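Local atomic coordinates of pectinesterase inhibitor (Actinidia chinensis, PDB entry 1XG2), a protein that inhibits pectin methylesterase by forming a complex with the enzyme and may take part in the regulation of fruit ripening. Residues B[8-13]-B[145-149]; B[22-26]-B[37-41]; B[45-50]-B[83-87]; B[88-92]-B[101-105]; B[112-116]-B[129-133]. One frame throughout, in Å; residues are numbered along the deposited sequence. Where two conformers were deposited one is given.

Interaction 1: B[8-13]-B[145-149]; sequences EICPKT and VISNL
Ile9 meets three residues of helix 127-149 with different branches. Its CD1 rests against CG1 of Ile146 at 3.7 Å, its CG1 touches Leu149 CD1, also at 3.7 Å, and its CG2 approaches Val145 CG1. With CG1 turned beside the backbone N (chi1 -64°) and the chain nearly straight beyond it, CD1 reaches toward Ile146 while CG2 stays over Val145. The Val145 side chain is forked around the turn at 9-12: CG1 lies 3.7 Å from Ile9 O, and CG2 comes equally close to Lys12 O and also touches Thr13 CG2. With an alanine in place of Ile9, Ile146 CG1 and Leu149 CD1 would probably lose their apolar partner and a gap would open between the two segments. The turn is fastened internally. Lys12 bends at its last torsion (chi4 77°), which swings NZ back onto a lone pair of Glu8 O at 2.7 Å, and Cys10 O accepts from both the backbone N and OG1 of Thr13. Leu37 of helix 34-60 also touches Ile9 and Ile146, and Cys10 is disulfide-bonded to Cys19. Here the N-terminal helical hairpin of the PMEI fold is folded back on the end of the four-helix bundle.

Interaction 2: B[22-26]-B[37-41]; sequences ALESD and LGQFS
The Phe40 ring, carried by helix 34-60 of the four-helix bundle, is inserted against the end of helix 16-24, part of the N-terminal hairpin of this fold. One ring face receives Asp26 CB, which stands 3.7 Å above the plane, shifted toward the rim, in a CH-pi contact 3.9 Å from the centroid. The carboxylate runs on across that side in nearly the same orientation as the ring, their planes only 14° apart. At the ring edge lie two oxygens: Ser25 OG, 3.5 Å from CZ, and Ala22 O, near CE2. Phe40 reaches them because its CG is anti to the backbone N (chi1 -177°), which carries the ring out toward residues 22-26. Leu23 CD2 adds looser apolar contacts with Leu37 CD2 and Phe40 CD2. A serine in place of Phe40 would probably leave Asp26 CB without the ring beneath it and open a gap beside Ala22 and Ser25. Further out, Asp26 is fixed by a salt bridge from OD2 to Lys32 and a hydrogen bond from Arg28 N to OD1. Ser25 is held by its own turn: OG donates to Ala22 O at 2.6 Å, tilted 22° from the carbonyl plane.

Interaction 3: B[45-50]-B[83-87]; sequences AQASAK and IDSLG
Ile83 O accepts the helical bond from Gly87 N at 3.0 Å, and the extended side chain of Gln46 from the facing helix comes up beside this carbonyl, its CG 4.2 Å away. Gln46 gets there because its CG is anti to the backbone N (chi1 -162°), so that the chain leaves its helix and slides past Leu86 in the opposite direction. Around it the contact is apolar. Leu86 CD1 settles on the backbone of the facing helix, 3.6 Å from Gln46 N, and also touches Ala45 CB at 3.9 Å. One turn along, Ala49 CB abuts Ile83 CG1 at 3.7 Å. Ile83 CD1 continues past it to Lys50 CA, while the Lys50 side chain, extended and crossing Ile83 at about a right angle, lays its CG against CD1 and its CE near CG2. The small Ala45 and Ala49 point toward the other helix, and the axes of segments 45-50 and 83-87 approach to 9.4 Å. Leu139 and Leu136 of helix 127-149 back these alanines, and Ala108 of helix 98-118 meets Leu86. The two segments run antiparallel, at 162°, as parts of consecutive helices 34-60 and 66-95 of the up-and-down four-helix bundle.

Interaction 4: B[88-92]-B[101-105]; sequences QAKQF and LNIYA
Phe92 and Tyr104 form an edge-to-face aromatic pair, with the edge of the Phe92 ring directed at the face of Tyr104. Phe92 CE1 stands over the centre of the tyrosine ring, 3.3 Å above its plane; the centroids are 4.7 Å apart and the planes are inclined at 55°, well short of perpendicular. Both residues carry CG anti to the carbonyl carbon (chi1 -73° for Phe92, -79° for Tyr104), and from facing helices this brings the two rings together on the same flank of the contact. Gln88, one turn before Phe92, crosses the tyrosine obliquely, its amide plane steeply inclined to the ring: CB lies 3.8 Å from Tyr104 CD2, and the chain, bent at chi2, puts OE1 equally close to CE2. On the other flank Leu101 reaches across toward Ala89, its CD1 lying 3.8 Å from Ala89 CB and 3.7 Å from Ala89 O. Phe92 CB closes over the start of segment 101-105, 4.0 Å from Leu101 N. Ile42 of helix 34-60 touches both Ala89 and Leu101 and covers this apolar side. The tyrosine hydroxyl instead hydrogen-bonds to Asp118 of the pectinesterase chain. Helices 66-95 and 98-118 are therefore joined as an antiparallel hairpin of the four-helix bundle, with an aromatic pair beside the enzyme-binding surface.

Interaction 5: B[112-116]-B[129-133]; sequences AGTCE and LHQAD
The His130 imidazole meets the Glu116 carboxylate at its edge, with the acid's CD in the ring plane and the two groups inclined at 36°. ND1 donates to Glu116 OE2 at 2.9 Å, approaching on the syn side but tilted out of the carboxylate plane, and makes a weak second bond to OE1 at 3.2 Å. The carboxylate of Asp133 is set almost crosswise to that of Glu116, their planes 78° apart, and its OD2 comes within 2.6 Å of Glu116 OE1. So close an approach suggests that one of the two acids probably holds a proton, and the neighbouring imidazole would probably ease any remaining negative charge. Glu116 reaches both partners by bending at chi2 (-68°), which folds its chain over the Asp133 CB. The other oxygen of Asp133, OD1, has its own mate in Tyr79 of helix 66-95. Beneath these polar groups Cys115 SG lies 3.4 Å from Asp133 OD2 and packs against Leu129 CD2 at 3.8 Å. Ala112 CB touches Asp133 O at 3.4 Å, where the backbones come nearest. A disulfide from Cys115 to Cys75 ties helix 98-118 to helix 66-95. A partly exposed His-carboxylate hydrogen bond, with the buried acid Asp133 beside it, joins the last two, antiparallel helices of the disulfide-bonded four-helix bundle of the PMEI family.

Overall arrangement
Interactions 3, 4 and 5 lie within the bundle of helices 34-60, 66-95, 98-118 and 127-149, and follow one another along the chain after interaction 2. Interactions 1 and 2 attach the N-terminal hairpin to one end of it, about 12 Å apart between centres and touching through Ile9 and Leu37. Interaction 1 joins the two ends of the chain and so spans all the others. Interaction 5 lies about 22 Å from interactions 1 and 2 between centres, on the opposite side of the chain's centre. Interactions 3 and 4 share helix 66-95, centres about 11 Å apart. Hairpin and bundle contacts together hold one helical inhibitor, whose Asn102 and Asn148 both bond the pectinesterase chain.

Interaction 1: B[8-13]-B[145-149]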
loop_
_atom_site.group_PDB
_atom_site.type_symbol
_atom_site.label_atom_id
_atom_site.label_comp_id
_atom_site.label_asym_id
_atom_site.label_seq_id
_atom_site.Cartn_x
_atom_site.Cartn_y
_atom_site.Cartn_z
ATOM N N GLU B 8 23.152 -1.411 -19.427
ATOM C CA GLU B 8 21.882 -2.086 -19.161
ATOM C C GLU B 8 21.047 -1.444 -18.071
ATOM O O GLU B 8 19.840 -1.687 -17.993
ATOM C CB GLU B 8 22.134 -3.535 -18.759
ATOM C CG GLU B 8 22.827 -4.354 -19.827
ATOM C CD GLU B 8 22.910 -5.813 -19.427
ATOM O OE1 GLU B 8 23.996 -6.392 -19.527
ATOM O OE2 GLU B 8 21.876 -6.354 -18.994
ATOM N N ILE B 9 21.689 -0.665 -17.205
ATOM C CA ILE B 9 21.015 -0.091 -16.045
ATOM C C ILE B 9 20.473 1.290 -16.353
ATOM O O ILE B 9 19.271 1.514 -16.308
ATOM C CB ILE B 9 21.975 -0.034 -14.835
ATOM C CG1 ILE B 9 22.379 -1.446 -14.407
ATOM C CG2 ILE B 9 21.303 0.649 -13.655
ATOM C CD1 ILE B 9 23.599 -1.466 -13.479
ATOM N N CYS B 10 21.367 2.219 -16.678
ATOM C CA CYS B 10 20.979 3.619 -16.768
ATOM C C CYS B 10 19.840 3.914 -17.761
ATOM O O CYS B 10 18.917 4.633 -17.404
ATOM C CB CYS B 10 22.211 4.509 -16.985
ATOM S SG CYS B 10 23.191 4.493 -15.469
ATOM N N PRO B 11 19.871 3.368 -18.974
ATOM C CA PRO B 11 18.756 3.581 -19.927
ATOM C C PRO B 11 17.362 3.127 -19.458
ATOM O O PRO B 11 16.369 3.649 -19.959
ATOM C CB PRO B 11 19.171 2.774 -21.159
ATOM C CG PRO B 11 20.634 2.604 -21.033
ATOM C CD PRO B 11 20.958 2.566 -19.561
ATOM N N LYS B 12 17.300 2.184 -18.522
ATOM C CA LYS B 12 16.030 1.699 -17.969
ATOM C C LYS B 12 15.516 2.528 -16.791
ATOM O O LYS B 12 14.403 2.291 -16.321
ATOM C CB LYS B 12 16.170 0.236 -17.524
ATOM C CG LYS B 12 16.228 -0.774 -18.655
ATOM C CD LYS B 12 16.541 -2.177 -18.113
ATOM C CE LYS B 12 16.879 -3.159 -19.226
ATOM N NZ LYS B 12 18.266 -2.988 -19.763
ATOM N N THR B 13 16.317 3.458 -16.272
ATOM C CA THR B 13 15.872 4.289 -15.165
ATOM C C THR B 13 15.141 5.514 -15.685
ATOM O O THR B 13 15.263 5.888 -16.848
ATOM C CB THR B 13 17.064 4.785 -14.266
ATOM O OG1 THR B 13 17.907 5.688 -15.003
ATOM C CG2 THR B 13 17.977 3.647 -13.844
ATOM N N VAL B 145 15.995 -1.168 -10.922
ATOM C CA VAL B 145 16.428 -1.714 -12.205
ATOM C C VAL B 145 17.433 -2.847 -11.969
ATOM O O VAL B 145 17.354 -3.918 -12.580
ATOM C CB VAL B 145 17.020 -0.619 -13.107
ATOM C CG1 VAL B 145 17.786 -1.240 -14.305
ATOM C CG2 VAL B 145 15.922 0.284 -13.604
ATOM N N ILE B 146 18.353 -2.632 -11.050
ATOM C CA ILE B 146 19.354 -3.634 -10.762
ATOM C C ILE B 146 18.662 -4.873 -10.170
ATOM O O ILE B 146 18.985 -6.003 -10.549
ATOM C CB ILE B 146 20.439 -3.045 -9.837
ATOM C CG1 ILE B 146 21.290 -2.019 -10.597
ATOM C CG2 ILE B 146 21.353 -4.124 -9.301
ATOM C CD1 ILE B 146 22.249 -1.259 -9.711
ATOM N N SER B 147 17.679 -4.668 -9.293
ATOM C CA SER B 147 16.954 -5.807 -8.693
ATOM C C SER B 147 16.264 -6.673 -9.761
ATOM O O SER B 147 16.102 -7.889 -9.566
ATOM C CB SER B 147 15.928 -5.352 -7.635
ATOM O OG SER B 147 14.734 -4.834 -8.232
ATOM N N ASN B 148 15.848 -6.067 -10.871
ATOM C CA ASN B 148 15.199 -6.825 -11.939
ATOM C C ASN B 148 16.197 -7.487 -12.894
ATOM O O ASN B 148 15.862 -8.473 -13.526
ATOM C CB ASN B 148 14.204 -5.965 -12.729
ATOM C CG ASN B 148 13.063 -5.428 -11.861
ATOM O OD1 ASN B 148 12.696 -6.035 -10.844
ATOM N ND2 ASN B 148 12.512 -4.295 -12.247
ATOM N N LEU B 149 17.404 -6.945 -12.997
ATOM C CA LEU B 149 18.457 -7.550 -13.817
ATOM C C LEU B 149 19.126 -8.750 -13.128
ATOM O O LEU B 149 19.641 -9.643 -13.804
ATOM C CB LEU B 149 19.534 -6.526 -14.166
ATOM C CG LEU B 149 19.138 -5.378 -15.085
ATOM C CD1 LEU B 149 20.281 -4.376 -15.139
ATOM C CD2 LEU B 149 18.781 -5.891 -16.475
#

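Interaction 2: B[22-26]-B[37-41]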
loop_
_atom_site.group_PDB
_atom_site.type_symbol
_atom_site.label_atom_id
_atom_site.label_comp_id
_atom_site.label_asym_id
_atom_site.label_seq_id
_atom_site.Cartn_x
_atom_site.Cartn_y
_atom_site.Cartn_z
ATOM N N ALA B 22 25.848 8.989 -10.839
ATOM C CA ALA B 22 25.945 8.250 -9.586
ATOM C C ALA B 22 26.889 7.056 -9.709
ATOM O O ALA B 22 27.750 6.863 -8.860
ATOM C CB ALA B 22 24.558 7.788 -9.123
ATOM N N LEU B 23 26.727 6.258 -10.761
ATOM C CA LEU B 23 27.557 5.080 -10.965
ATOM C C LEU B 23 29.014 5.452 -11.305
ATOM O O LEU B 23 29.947 4.789 -10.865
ATOM C CB LEU B 23 26.935 4.167 -12.048
ATOM C CG LEU B 23 25.579 3.540 -11.650
ATOM C CD1 LEU B 23 25.006 2.555 -12.706
ATOM C CD2 LEU B 23 25.664 2.852 -10.305
ATOM N N GLU B 24 29.204 6.534 -12.052
ATOM C CA GLU B 24 30.552 7.005 -12.397
ATOM C C GLU B 24 31.269 7.627 -11.193
ATOM O O GLU B 24 32.480 7.844 -11.247
ATOM C CB GLU B 24 30.508 8.019 -13.548
ATOM C CG GLU B 24 30.604 7.403 -14.942
ATOM C CD GLU B 24 30.654 8.460 -16.041
ATOM O OE1 GLU B 24 30.319 9.642 -15.758
ATOM O OE2 GLU B 24 31.013 8.110 -17.191
ATOM N N SER B 25 30.543 7.917 -10.110
ATOM C CA SER B 25 31.161 8.470 -8.903
ATOM C C SER B 25 31.905 7.394 -8.090
ATOM O O SER B 25 32.593 7.710 -7.129
ATOM C CB SER B 25 30.126 9.200 -8.039
ATOM O OG SER B 25 29.312 8.291 -7.319
ATOM N N ASP B 26 31.743 6.129 -8.478
ATOM C CA ASP B 26 32.486 5.001 -7.901
ATOM C C ASP B 26 33.863 4.860 -8.567
ATOM O O ASP B 26 33.939 4.480 -9.725
ATOM C CB ASP B 26 31.678 3.710 -8.099
ATOM C CG ASP B 26 32.281 2.506 -7.382
ATOM O OD1 ASP B 26 33.406 2.600 -6.856
ATOM O OD2 ASP B 26 31.684 1.408 -7.299
ATOM N N LEU B 37 27.183 -3.107 -7.903
ATOM C CA LEU B 37 26.535 -1.866 -8.335
ATOM C C LEU B 37 25.287 -1.644 -7.499
ATOM O O LEU B 37 25.023 -0.522 -7.089
ATOM C CB LEU B 37 26.199 -1.908 -9.828
ATOM C CG LEU B 37 27.425 -2.000 -10.741
ATOM C CD1 LEU B 37 27.004 -2.265 -12.172
ATOM C CD2 LEU B 37 28.265 -0.736 -10.651
ATOM N N GLY B 38 24.567 -2.732 -7.196
ATOM C CA GLY B 38 23.397 -2.701 -6.327
ATOM C C GLY B 38 23.663 -2.136 -4.942
ATOM O O GLY B 38 22.960 -1.237 -4.490
ATOM N N GLN B 39 24.687 -2.649 -4.268
ATOM C CA GLN B 39 25.016 -2.176 -2.926
ATOM C C GLN B 39 25.421 -0.710 -2.954
ATOM O O GLN B 39 25.066 0.057 -2.070
ATOM C CB GLN B 39 26.131 -3.012 -2.286
ATOM C CG GLN B 39 25.767 -4.478 -1.991
ATOM C CD GLN B 39 24.752 -4.670 -0.849
ATOM O OE1 GLN B 39 24.230 -3.684 -0.308
ATOM N NE2 GLN B 39 24.476 -5.904 -0.487
ATOM N N PHE B 40 26.140 -0.319 -3.999
ATOM C CA PHE B 40 26.593 1.058 -4.124
ATOM C C PHE B 40 25.385 1.969 -4.283
ATOM O O PHE B 40 25.294 3.029 -3.651
ATOM C CB PHE B 40 27.529 1.193 -5.331
ATOM C CG PHE B 40 28.090 2.561 -5.501
ATOM C CD1 PHE B 40 29.168 2.976 -4.736
ATOM C CD2 PHE B 40 27.528 3.446 -6.407
ATOM C CE1 PHE B 40 29.693 4.258 -4.875
ATOM C CE2 PHE B 40 28.044 4.737 -6.542
ATOM C CZ PHE B 40 29.134 5.134 -5.783
ATOM N N SER B 41 24.459 1.521 -5.119
ATOM C CA SER B 41 23.281 2.307 -5.446
ATOM C C SER B 41 22.342 2.404 -4.248
ATOM O O SER B 41 21.745 3.437 -3.976
ATOM C CB SER B 41 22.566 1.629 -6.616
ATOM O OG SER B 41 23.392 1.972 -7.865
#

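Interaction 3: B[45-50]-B[83-87]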
loop_
_atom_site.group_PDB
_atom_site.type_symbol
_atom_site.label_atom_id
_atom_site.label_comp_id
_atom_site.label_asym_id
_atom_site.label_seq_id
_atom_site.Cartn_x
_atom_site.Cartn_y
_atom_site.Cartn_z
ATOM N N ALA B 45 21.232 5.964 -2.411
ATOM C CA ALA B 45 19.843 6.284 -2.156
ATOM C C ALA B 45 19.581 6.543 -0.675
ATOM O O ALA B 45 18.894 7.502 -0.335
ATOM C CB ALA B 45 18.941 5.187 -2.671
ATOM N N GLN B 46 20.129 5.703 0.204
ATOM C CA GLN B 46 19.939 5.893 1.638
ATOM C C GLN B 46 20.553 7.201 2.161
ATOM O O GLN B 46 19.962 7.888 2.999
ATOM C CB GLN B 46 20.504 4.724 2.450
ATOM C CG GLN B 46 19.911 4.711 3.872
ATOM C CD GLN B 46 20.389 3.557 4.725
ATOM O OE1 GLN B 46 19.599 2.957 5.466
ATOM N NE2 GLN B 46 21.672 3.250 4.638
ATOM N N ALA B 47 21.734 7.541 1.660
ATOM C CA ALA B 47 22.397 8.796 2.035
ATOM C C ALA B 47 21.567 10.020 1.633
ATOM O O ALA B 47 21.511 11.018 2.366
ATOM C CB ALA B 47 23.803 8.856 1.412
ATOM N N SER B 48 20.935 9.951 0.464
ATOM C CA SER B 48 20.054 11.020 0.006
ATOM C C SER B 48 18.837 11.134 0.921
ATOM O O SER B 48 18.483 12.232 1.357
ATOM C CB SER B 48 19.604 10.771 -1.436
ATOM O OG SER B 48 18.792 11.834 -1.899
ATOM N N ALA B 49 18.206 9.999 1.222
ATOM C CA ALA B 49 17.055 9.990 2.123
ATOM C C ALA B 49 17.434 10.583 3.475
ATOM O O ALA B 49 16.653 11.308 4.069
ATOM C CB ALA B 49 16.505 8.558 2.299
ATOM N N LYS B 50 18.638 10.282 3.954
ATOM C CA LYS B 50 19.076 10.751 5.269
ATOM C C LYS B 50 19.268 12.264 5.259
ATOM O O LYS B 50 18.838 12.957 6.186
ATOM C CB LYS B 50 20.352 10.043 5.709
ATOM C CG LYS B 50 20.118 8.619 6.183
ATOM C CD LYS B 50 21.404 7.974 6.637
ATOM C CE LYS B 50 21.153 6.672 7.389
ATOM N NZ LYS B 50 22.401 5.858 7.443
ATOM N N ILE B 83 14.260 5.186 4.851
ATOM C CA ILE B 83 15.615 4.925 5.344
ATOM C C ILE B 83 15.702 3.504 5.899
ATOM O O ILE B 83 16.640 2.763 5.595
ATOM C CB ILE B 83 16.030 5.973 6.413
ATOM C CG1 ILE B 83 16.269 7.326 5.727
ATOM C CG2 ILE B 83 17.265 5.492 7.206
ATOM C CD1 ILE B 83 16.184 8.535 6.654
ATOM N N ASP B 84 14.696 3.128 6.679
ATOM C CA ASP B 84 14.622 1.791 7.252
ATOM C C ASP B 84 14.562 0.715 6.163
ATOM O O ASP B 84 15.238 -0.315 6.250
ATOM C CB ASP B 84 13.385 1.670 8.166
ATOM C CG ASP B 84 13.629 2.183 9.568
ATOM O OD1 ASP B 84 14.806 2.454 9.928
ATOM O OD2 ASP B 84 12.674 2.353 10.366
ATOM N N SER B 85 13.761 0.960 5.136
ATOM C CA SER B 85 13.563 -0.003 4.071
ATOM C C SER B 85 14.816 -0.171 3.228
ATOM O O SER B 85 15.135 -1.281 2.814
ATOM C CB SER B 85 12.359 0.366 3.187
ATOM O OG SER B 85 11.143 0.110 3.879
ATOM N N LEU B 86 15.539 0.920 2.984
ATOM C CA LEU B 86 16.779 0.827 2.232
ATOM C C LEU B 86 17.859 0.092 3.041
ATOM O O LEU B 86 18.669 -0.653 2.481
ATOM C CB LEU B 86 17.254 2.211 1.809
ATOM C CG LEU B 86 16.426 2.864 0.692
ATOM C CD1 LEU B 86 16.787 4.312 0.518
ATOM C CD2 LEU B 86 16.546 2.128 -0.644
ATOM N N GLY B 87 17.861 0.287 4.356
ATOM C CA GLY B 87 18.754 -0.453 5.237
ATOM C C GLY B 87 18.567 -1.947 5.094
ATOM O O GLY B 87 19.546 -2.689 5.009
#

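Interaction 4: B[88-92]-B[101-105]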
loop_
_atom_site.group_PDB
_atom_site.type_symbol
_atom_site.label_atom_id
_atom_site.label_comp_id
_atom_site.label_asym_id
_atom_site.label_seq_id
_atom_site.Cartn_x
_atom_site.Cartn_y
_atom_site.Cartn_z
ATOM N N GLN B 88 17.308 -2.387 5.041
ATOM C CA GLN B 88 16.982 -3.796 4.902
ATOM C C GLN B 88 17.256 -4.303 3.499
ATOM O O GLN B 88 17.599 -5.459 3.316
ATOM C CB GLN B 88 15.513 -4.041 5.247
ATOM C CG GLN B 88 15.237 -3.919 6.737
ATOM C CD GLN B 88 14.275 -4.970 7.225
ATOM O OE1 GLN B 88 13.192 -4.634 7.707
ATOM N NE2 GLN B 88 14.662 -6.258 7.101
ATOM N N ALA B 89 17.106 -3.422 2.513
ATOM C CA ALA B 89 17.430 -3.744 1.128
ATOM C C ALA B 89 18.860 -4.266 0.990
ATOM O O ALA B 89 19.106 -5.196 0.233
ATOM C CB ALA B 89 17.226 -2.517 0.232
ATOM N N LYS B 90 19.805 -3.690 1.724
ATOM C CA LYS B 90 21.190 -4.179 1.658
ATOM C C LYS B 90 21.298 -5.665 2.039
ATOM O O LYS B 90 22.000 -6.439 1.388
ATOM C CB LYS B 90 22.110 -3.366 2.570
ATOM C CG LYS B 90 22.269 -1.896 2.166
ATOM C CD LYS B 90 23.406 -1.195 2.927
ATOM C CE LYS B 90 24.833 -1.696 2.532
ATOM N NZ LYS B 90 25.244 -1.523 1.088
ATOM N N GLN B 91 20.620 -6.049 3.112
ATOM C CA GLN B 91 20.691 -7.428 3.606
ATOM C C GLN B 91 20.031 -8.387 2.626
ATOM O O GLN B 91 20.502 -9.494 2.413
ATOM C CB GLN B 91 20.006 -7.553 4.972
ATOM C CG GLN B 91 20.635 -6.754 6.114
ATOM C CD GLN B 91 19.792 -6.824 7.412
ATOM O OE1 GLN B 91 20.236 -7.388 8.422
ATOM N NE2 GLN B 91 18.577 -6.259 7.378
ATOM N N PHE B 92 18.921 -7.958 2.030
ATOM C CA PHE B 92 18.220 -8.778 1.052
ATOM C C PHE B 92 19.094 -9.012 -0.189
ATOM O O PHE B 92 19.144 -10.122 -0.733
ATOM C CB PHE B 92 16.884 -8.120 0.645
ATOM C CG PHE B 92 15.806 -8.186 1.699
ATOM C CD1 PHE B 92 15.148 -7.026 2.105
ATOM C CD2 PHE B 92 15.424 -9.398 2.262
ATOM C CE1 PHE B 92 14.151 -7.071 3.067
ATOM C CE2 PHE B 92 14.408 -9.451 3.218
ATOM C CZ PHE B 92 13.776 -8.289 3.619
ATOM N N LEU B 101 14.225 -7.376 -2.249
ATOM C CA LEU B 101 14.964 -6.165 -2.588
ATOM C C LEU B 101 14.074 -5.225 -3.388
ATOM O O LEU B 101 14.008 -4.041 -3.082
ATOM C CB LEU B 101 16.220 -6.506 -3.382
ATOM C CG LEU B 101 16.936 -5.355 -4.084
ATOM C CD1 LEU B 101 17.493 -4.401 -3.055
ATOM C CD2 LEU B 101 18.049 -5.914 -4.947
ATOM N N ASN B 102 13.375 -5.749 -4.390
ATOM C CA ASN B 102 12.500 -4.895 -5.204
ATOM C C ASN B 102 11.410 -4.241 -4.339
ATOM O O ASN B 102 11.259 -3.027 -4.331
ATOM C CB ASN B 102 11.886 -5.676 -6.366
ATOM C CG ASN B 102 11.126 -4.789 -7.306
ATOM O OD1 ASN B 102 10.093 -4.185 -6.949
ATOM N ND2 ASN B 102 11.613 -4.706 -8.519
ATOM N N ILE B 103 10.710 -5.053 -3.560
ATOM C CA ILE B 103 9.641 -4.573 -2.689
ATOM C C ILE B 103 10.115 -3.447 -1.750
ATOM O O ILE B 103 9.421 -2.430 -1.599
ATOM C CB ILE B 103 9.073 -5.754 -1.868
ATOM C CG1 ILE B 103 8.407 -6.789 -2.786
ATOM C CG2 ILE B 103 8.099 -5.250 -0.789
ATOM C CD1 ILE B 103 7.209 -6.304 -3.533
ATOM N N TYR B 104 11.277 -3.616 -1.129
ATOM C CA TYR B 104 11.750 -2.624 -0.174
ATOM C C TYR B 104 12.241 -1.359 -0.882
ATOM O O TYR B 104 11.994 -0.262 -0.389
ATOM C CB TYR B 104 12.811 -3.186 0.765
ATOM C CG TYR B 104 12.209 -4.019 1.876
ATOM C CD1 TYR B 104 11.512 -5.188 1.579
ATOM C CD2 TYR B 104 12.290 -3.628 3.213
ATOM C CE1 TYR B 104 10.954 -5.965 2.577
ATOM C CE2 TYR B 104 11.716 -4.429 4.240
ATOM C CZ TYR B 104 11.062 -5.595 3.890
ATOM O OH TYR B 104 10.472 -6.404 4.844
ATOM N N ALA B 105 12.892 -1.503 -2.034
ATOM C CA ALA B 105 13.250 -0.330 -2.838
ATOM C C ALA B 105 12.014 0.381 -3.382
ATOM O O ALA B 105 12.002 1.612 -3.469
ATOM C CB ALA B 105 14.224 -0.688 -3.971
#

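Interaction 5: B[112-116]-B[129-133]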
loop_
_atom_site.group_PDB
_atom_site.type_symbol
_atom_site.label_atom_id
_atom_site.label_comp_id
_atom_site.label_asym_id
_atom_site.label_seq_id
_atom_site.Cartn_x
_atom_site.Cartn_y
_atom_site.Cartn_z
ATOM N N ALA B 112 9.104 9.100 -0.890
ATOM C CA ALA B 112 9.256 10.402 -1.544
ATOM C C ALA B 112 7.968 10.779 -2.281
ATOM O O ALA B 112 7.535 11.930 -2.257
ATOM C CB ALA B 112 10.426 10.364 -2.508
ATOM N N GLY B 113 7.347 9.798 -2.921
ATOM C CA GLY B 113 6.118 10.020 -3.661
ATOM C C GLY B 113 4.945 10.365 -2.771
ATOM O O GLY B 113 4.058 11.131 -3.159
ATOM N N THR B 114 4.936 9.802 -1.571
ATOM C CA THR B 114 3.886 10.088 -0.605
ATOM C C THR B 114 4.055 11.507 -0.056
ATOM O O THR B 114 3.079 12.202 0.182
ATOM C CB THR B 114 3.931 9.068 0.525
ATOM O OG1 THR B 114 3.692 7.749 -0.009
ATOM C CG2 THR B 114 2.801 9.304 1.507
ATOM N N CYS B 115 5.302 11.930 0.135
ATOM C CA CYS B 115 5.577 13.325 0.481
ATOM C C CYS B 115 4.991 14.224 -0.604
ATOM O O CYS B 115 4.222 15.141 -0.304
ATOM C CB CYS B 115 7.071 13.553 0.644
ATOM S SG CYS B 115 7.481 15.241 1.139
ATOM N N GLU B 116 5.305 13.912 -1.867
ATOM C CA GLU B 116 4.809 14.659 -3.027
ATOM C C GLU B 116 3.287 14.726 -3.069
ATOM O O GLU B 116 2.712 15.804 -3.268
ATOM C CB GLU B 116 5.284 14.007 -4.341
ATOM C CG GLU B 116 6.742 14.232 -4.677
ATOM C CD GLU B 116 7.046 15.679 -5.014
ATOM O OE1 GLU B 116 7.843 16.295 -4.297
ATOM O OE2 GLU B 116 6.479 16.190 -5.986
ATOM N N LEU B 129 12.363 20.694 -1.402
ATOM C CA LEU B 129 11.819 19.389 -1.041
ATOM C C LEU B 129 11.306 18.663 -2.282
ATOM O O LEU B 129 11.481 17.454 -2.408
ATOM C CB LEU B 129 10.718 19.560 -0.002
ATOM C CG LEU B 129 10.063 18.291 0.539
ATOM C CD1 LEU B 129 11.101 17.348 1.095
ATOM C CD2 LEU B 129 9.042 18.681 1.605
ATOM N N HIS B 130 10.650 19.381 -3.188
ATOM C CA HIS B 130 10.216 18.779 -4.444
ATOM C C HIS B 130 11.423 18.134 -5.147
ATOM O O HIS B 130 11.354 16.986 -5.568
ATOM C CB HIS B 130 9.496 19.802 -5.335
ATOM C CG HIS B 130 9.169 19.289 -6.701
ATOM N ND1 HIS B 130 8.492 18.108 -6.907
ATOM C CD2 HIS B 130 9.436 19.790 -7.931
ATOM C CE1 HIS B 130 8.350 17.906 -8.206
ATOM N NE2 HIS B 130 8.914 18.912 -8.850
ATOM N N GLN B 131 12.552 18.838 -5.204
ATOM C CA GLN B 131 13.732 18.301 -5.883
ATOM C C GLN B 131 14.309 17.097 -5.154
ATOM O O GLN B 131 14.743 16.128 -5.794
ATOM C CB GLN B 131 14.802 19.380 -6.086
ATOM C CG GLN B 131 14.418 20.431 -7.138
ATOM C CD GLN B 131 14.256 19.849 -8.534
ATOM O OE1 GLN B 131 15.191 19.256 -9.078
ATOM N NE2 GLN B 131 13.071 20.002 -9.108
ATOM N N ALA B 132 14.297 17.147 -3.825
ATOM C CA ALA B 132 14.830 16.066 -2.999
ATOM C C ALA B 132 13.988 14.788 -3.141
ATOM O O ALA B 132 14.549 13.703 -3.170
ATOM C CB ALA B 132 14.928 16.515 -1.522
ATOM N N ASP B 133 12.657 14.924 -3.239
ATOM C CA ASP B 133 11.755 13.795 -3.503
ATOM C C ASP B 133 12.068 13.149 -4.856
ATOM O O ASP B 133 12.186 11.927 -4.964
ATOM C CB ASP B 133 10.279 14.239 -3.529
ATOM C CG ASP B 133 9.739 14.667 -2.153
ATOM O OD1 ASP B 133 10.313 14.285 -1.111
ATOM O OD2 ASP B 133 8.715 15.382 -2.038
#